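Local coordinates for putative lipoprotein (Campylobacter jejuni subsp. jejuni, PDB 2G5G) that binds heme as a cofacial pair, a process linked to its dimerization, and probably serves in bacterial heme transport, at residues A66-G69 against N70-Q74; T102-A105 against N106-T109. One frame throughout, in Å; residues are numbered along the deposited sequence.

Contact 1 of 2, residues A66-G69 against N70-Q74; sequences ALEG and NLSSQ
Ser72 folds its side chain back onto the preceding helical turn, where CB lies 3.2 Å from Glu68 O and OG continues to the same oxygen. With chi1 at 66°, OG sits between its own backbone N and carbonyl carbon, which turns the hydroxyl toward the C=O groups of the turn before. It donates to Glu68 O over 2.9 Å. That oxygen also takes the backbone bond from Ser72 N, and the two donors reach it from opposite faces of the carbonyl plane, so one residue grips Glu68 O twice. Ser72 OG also lies 3.3 Å from Gly69 O. The Glu68 carboxylate comes loosely up to the same CB, with OE2 4.0 Å from Ser72 CB; the chain bends at chi2, and OE2 is held by Lys134 N. This is the C-terminal end of helix 54-73, where ordinary i to i+4 bonds run on through Leu71 N to Leu67 O at 3.0 Å and Ser73 N to Gly69 O. The Ser73 hydroxyl is likewise set between its backbone N and carbonyl carbon, but OG donates to Asn70 O, 2.8 Å away and above that carbonyl plane. Further round the helix, the Asn70 amide leans toward the C-terminal end, and ND2 makes a weak bond to Gln74 OE1 at 2.7 Å. On the buried face, Leu71 lays CB, CG and CD1 beside the Leu67 carbonyl, CG 3.3 Å from Leu67 O, while both leucines pack on Phe78 of strand 78-82.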
loop_
_atom_site.group_PDB
_atom_site.type_symbol
_atom_site.label_atom_id
_atom_site.label_comp_id
_atom_site.label_asym_id
_atom_site.label_seq_id
_atom_site.Cartn_x
_atom_site.Cartn_y
_atom_site.Cartn_z
ATOM N N ALA A 66 -2.491 3.233 -37.958
ATOM C CA ALA A 66 -3.122 2.566 -39.108
ATOM C C ALA A 66 -4.646 2.530 -38.939
ATOM O O ALA A 66 -5.417 2.654 -39.917
ATOM C CB ALA A 66 -2.558 1.155 -39.319
ATOM N N LEU A 67 -5.087 2.348 -37.700
ATOM C CA LEU A 67 -6.524 2.230 -37.459
ATOM C C LEU A 67 -7.178 3.609 -37.608
ATOM O O LEU A 67 -8.237 3.711 -38.198
ATOM C CB LEU A 67 -6.785 1.691 -36.057
ATOM C CG LEU A 67 -6.349 0.267 -35.682
ATOM C CD1 LEU A 67 -6.427 0.140 -34.160
ATOM C CD2 LEU A 67 -7.248 -0.744 -36.298
ATOM N N GLU A 68 -6.536 4.628 -37.044
ATOM C CA GLU A 68 -7.004 6.036 -37.048
ATOM C C GLU A 68 -7.161 6.557 -38.461
ATOM O O GLU A 68 -8.181 7.175 -38.787
ATOM C CB GLU A 68 -6.053 6.942 -36.227
ATOM C CG GLU A 68 -6.250 8.500 -36.344
ATOM C CD GLU A 68 -7.627 8.948 -35.906
ATOM O OE1 GLU A 68 -8.371 8.102 -35.333
ATOM O OE2 GLU A 68 -7.969 10.140 -36.134
ATOM N N GLY A 69 -6.151 6.297 -39.289
ATOM C CA GLY A 69 -6.152 6.737 -40.684
ATOM C C GLY A 69 -7.307 6.142 -41.463
ATOM O O GLY A 69 -8.049 6.848 -42.178
ATOM N N ASN A 70 -7.498 4.840 -41.337
ATOM C CA ASN A 70 -8.605 4.203 -42.026
ATOM C C ASN A 70 -9.971 4.713 -41.542
ATOM O O ASN A 70 -10.842 4.987 -42.340
ATOM C CB ASN A 70 -8.546 2.680 -41.883
ATOM C CG ASN A 70 -9.736 2.010 -42.525
ATOM O OD1 ASN A 70 -9.694 1.637 -43.702
ATOM N ND2 ASN A 70 -10.827 1.889 -41.771
ATOM N N LEU A 71 -10.146 4.821 -40.232
ATOM C CA LEU A 71 -11.460 5.160 -39.691
ATOM C C LEU A 71 -11.820 6.630 -39.922
ATOM O O LEU A 71 -12.948 6.959 -40.304
ATOM C CB LEU A 71 -11.515 4.786 -38.227
ATOM C CG LEU A 71 -11.475 3.251 -38.068
ATOM C CD1 LEU A 71 -11.225 2.930 -36.609
ATOM C CD2 LEU A 71 -12.717 2.496 -38.694
ATOM N N SER A 72 -10.852 7.515 -39.777
ATOM C CA SER A 72 -11.129 8.926 -40.037
ATOM C C SER A 72 -11.475 9.159 -41.528
ATOM O O SER A 72 -12.349 9.970 -41.867
ATOM C CB SER A 72 -9.960 9.781 -39.559
ATOM O OG SER A 72 -8.828 9.496 -40.350
ATOM N N SER A 73 -10.817 8.435 -42.411
ATOM C CA SER A 73 -11.091 8.572 -43.828
ATOM C C SER A 73 -12.525 8.115 -44.178
ATOM O O SER A 73 -13.075 8.491 -45.207
ATOM C CB SER A 73 -10.033 7.812 -44.609
ATOM O OG SER A 73 -10.340 6.449 -44.687
ATOM N N GLN A 74 -13.124 7.317 -43.297
ATOM C CA GLN A 74 -14.507 6.855 -43.453
ATOM C C GLN A 74 -15.496 7.643 -42.596
ATOM O O GLN A 74 -16.695 7.368 -42.597
ATOM C CB GLN A 74 -14.584 5.381 -43.090
ATOM C CG GLN A 74 -13.902 4.478 -44.091
ATOM C CD GLN A 74 -14.021 3.031 -43.702
ATOM O OE1 GLN A 74 -13.122 2.470 -43.076
ATOM N NE2 GLN A 74 -15.150 2.414 -44.044
#

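Contact 2 of 2, residues T102-A105 against N106-T109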
loop_
_atom_site.group_PDB
_atom_site.type_symbol
_atom_site.label_atom_id
_atom_site.label_comp_id
_atom_site.label_asym_id
_atom_site.label_seq_id
_atom_site.Cartn_x
_atom_site.Cartn_y
_atom_site.Cartn_z
ATOM N N THR A 102 -5.774 24.229 -28.251
ATOM C CA THR A 102 -5.339 25.240 -27.285
ATOM C C THR A 102 -4.306 24.679 -26.276
ATOM O O THR A 102 -3.630 25.422 -25.559
ATOM C CB THR A 102 -6.608 25.864 -26.615
ATOM O OG1 THR A 102 -6.860 27.150 -27.198
ATOM C CG2 THR A 102 -6.505 25.976 -25.098
ATOM N N ILE A 103 -4.177 23.355 -26.258
ATOM C CA ILE A 103 -3.201 22.679 -25.412
ATOM C C ILE A 103 -1.955 22.379 -26.246
ATOM O O ILE A 103 -2.036 21.786 -27.320
ATOM C CB ILE A 103 -3.808 21.398 -24.804
ATOM C CG1 ILE A 103 -5.043 21.747 -23.970
ATOM C CG2 ILE A 103 -2.789 20.679 -23.953
ATOM C CD1 ILE A 103 -6.145 20.723 -24.035
ATOM N N LYS A 104 -0.803 22.841 -25.779
ATOM C CA LYS A 104 0.435 22.645 -26.525
ATOM C C LYS A 104 1.156 21.413 -25.975
ATOM O O LYS A 104 0.896 20.999 -24.845
ATOM C CB LYS A 104 1.315 23.897 -26.435
ATOM C CG LYS A 104 2.110 24.215 -27.700
ATOM C CD LYS A 104 2.286 25.723 -27.871
ATOM C CE LYS A 104 2.914 26.371 -26.632
ATOM N NZ LYS A 104 2.902 27.854 -26.758
ATOM N N ALA A 105 2.058 20.842 -26.775
ATOM C CA ALA A 105 2.748 19.590 -26.429
ATOM C C ALA A 105 3.272 19.521 -24.995
ATOM O O ALA A 105 3.320 18.453 -24.412
ATOM C CB ALA A 105 3.862 19.289 -27.434
ATOM N N ASN A 106 3.643 20.666 -24.429
ATOM C CA ASN A 106 4.155 20.739 -23.051
ATOM C C ASN A 106 3.087 21.052 -21.999
ATOM O O ASN A 106 3.353 21.000 -20.786
ATOM C CB ASN A 106 5.304 21.753 -22.969
ATOM C CG ASN A 106 4.875 23.148 -23.367
ATOM O OD1 ASN A 106 4.641 23.994 -22.508
ATOM N ND2 ASN A 106 4.747 23.389 -24.674
ATOM N N GLU A 107 1.881 21.382 -22.468
ATOM C CA GLU A 107 0.732 21.623 -21.588
ATOM C C GLU A 107 -0.123 20.364 -21.461
ATOM O O GLU A 107 -1.069 20.332 -20.666
ATOM C CB GLU A 107 -0.155 22.744 -22.140
ATOM C CG GLU A 107 0.519 24.100 -22.339
ATOM C CD GLU A 107 -0.298 24.992 -23.267
ATOM O OE1 GLU A 107 -1.520 25.145 -23.021
ATOM O OE2 GLU A 107 0.275 25.524 -24.243
ATOM N N LEU A 108 0.208 19.346 -22.259
ATOM C CA LEU A 108 -0.633 18.144 -22.408
ATOM C C LEU A 108 -0.832 17.401 -21.101
ATOM O O LEU A 108 -1.965 17.092 -20.737
ATOM C CB LEU A 108 -0.087 17.205 -23.500
ATOM C CG LEU A 108 -0.939 15.975 -23.850
ATOM C CD1 LEU A 108 -2.359 16.404 -24.168
ATOM C CD2 LEU A 108 -0.352 15.176 -25.004
ATOM N N THR A 109 0.261 17.137 -20.387
ATOM C CA THR A 109 0.197 16.424 -19.105
ATOM C C THR A 109 -0.654 17.131 -18.052
ATOM O O THR A 109 -1.272 16.494 -17.194
ATOM C CB THR A 109 1.615 16.094 -18.553
ATOM O OG1 THR A 109 1.503 15.323 -17.356
ATOM C CG2 THR A 109 2.405 17.354 -18.250
HETATM O O HOH W 1 2.979 17.975 -21.514
#
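Glu107 N donates to Lys104 O over 2.6 Å. The N-H points at the oxygen at 148°, but the donor stands above the carbonyl plane, 45° out of it, away from the lone pairs. A water bridges the next carbonyl to an amide four residues on: it donates to Ala105 O at 3.0 Å and accepts from Thr109 N at 3.1 Å. The bond from Glu107 N to Lys104 O closes a type I beta turn, with Ala105 and Asn106 at its corners, that leads the loop after helix 90-98 into the short helix 108-111. The Glu107 side chain runs back beside the chain entering the turn. Its CG is anti to the carbonyl carbon (chi1 -59°), and the extended chain beyond brings the carboxylate alongside Lys104, where OE2 makes a tight approach of 2.9 Å to Lys104 CB. The lysine chain crosses that of the glutamate at a slant, yet its ammonium does not close a salt bridge: NZ stays 4.3 Å from Glu107 OE2, where the opposite charges may still attract. Asn106 runs beside the lysine in the same direction, ND2 3.9 Å from Lys104 CB. On the buried side of the turn the CG2 branch of Ile103 packs against the backbone of 107-108, 3.7 Å from Leu108 CA, and meets Leu108 CD1 at 4.3 Å. Both apolar side chains then rest on Phe131 of helix 124-131.

In the fold
Contact 1 and contact 2 follow each other along the chain and both belong to the ChaN heme-binding region, but they do not touch: their centres are 24 Å apart and their nearest atoms about 14 Å. One closes a long helix that packs on the mixed sheet through strands 78-82 and 214-220; the other leads into a short helix that packs on helix 124-131. Both are peripheral, with centres 20 Å and 23 Å from the centre of the chain. The heme pocket is built from other residues, among them Tyr151, Leu189 and Ile196, and neither contact contributes a residue to it. The second protein chain of the assembly touches neither.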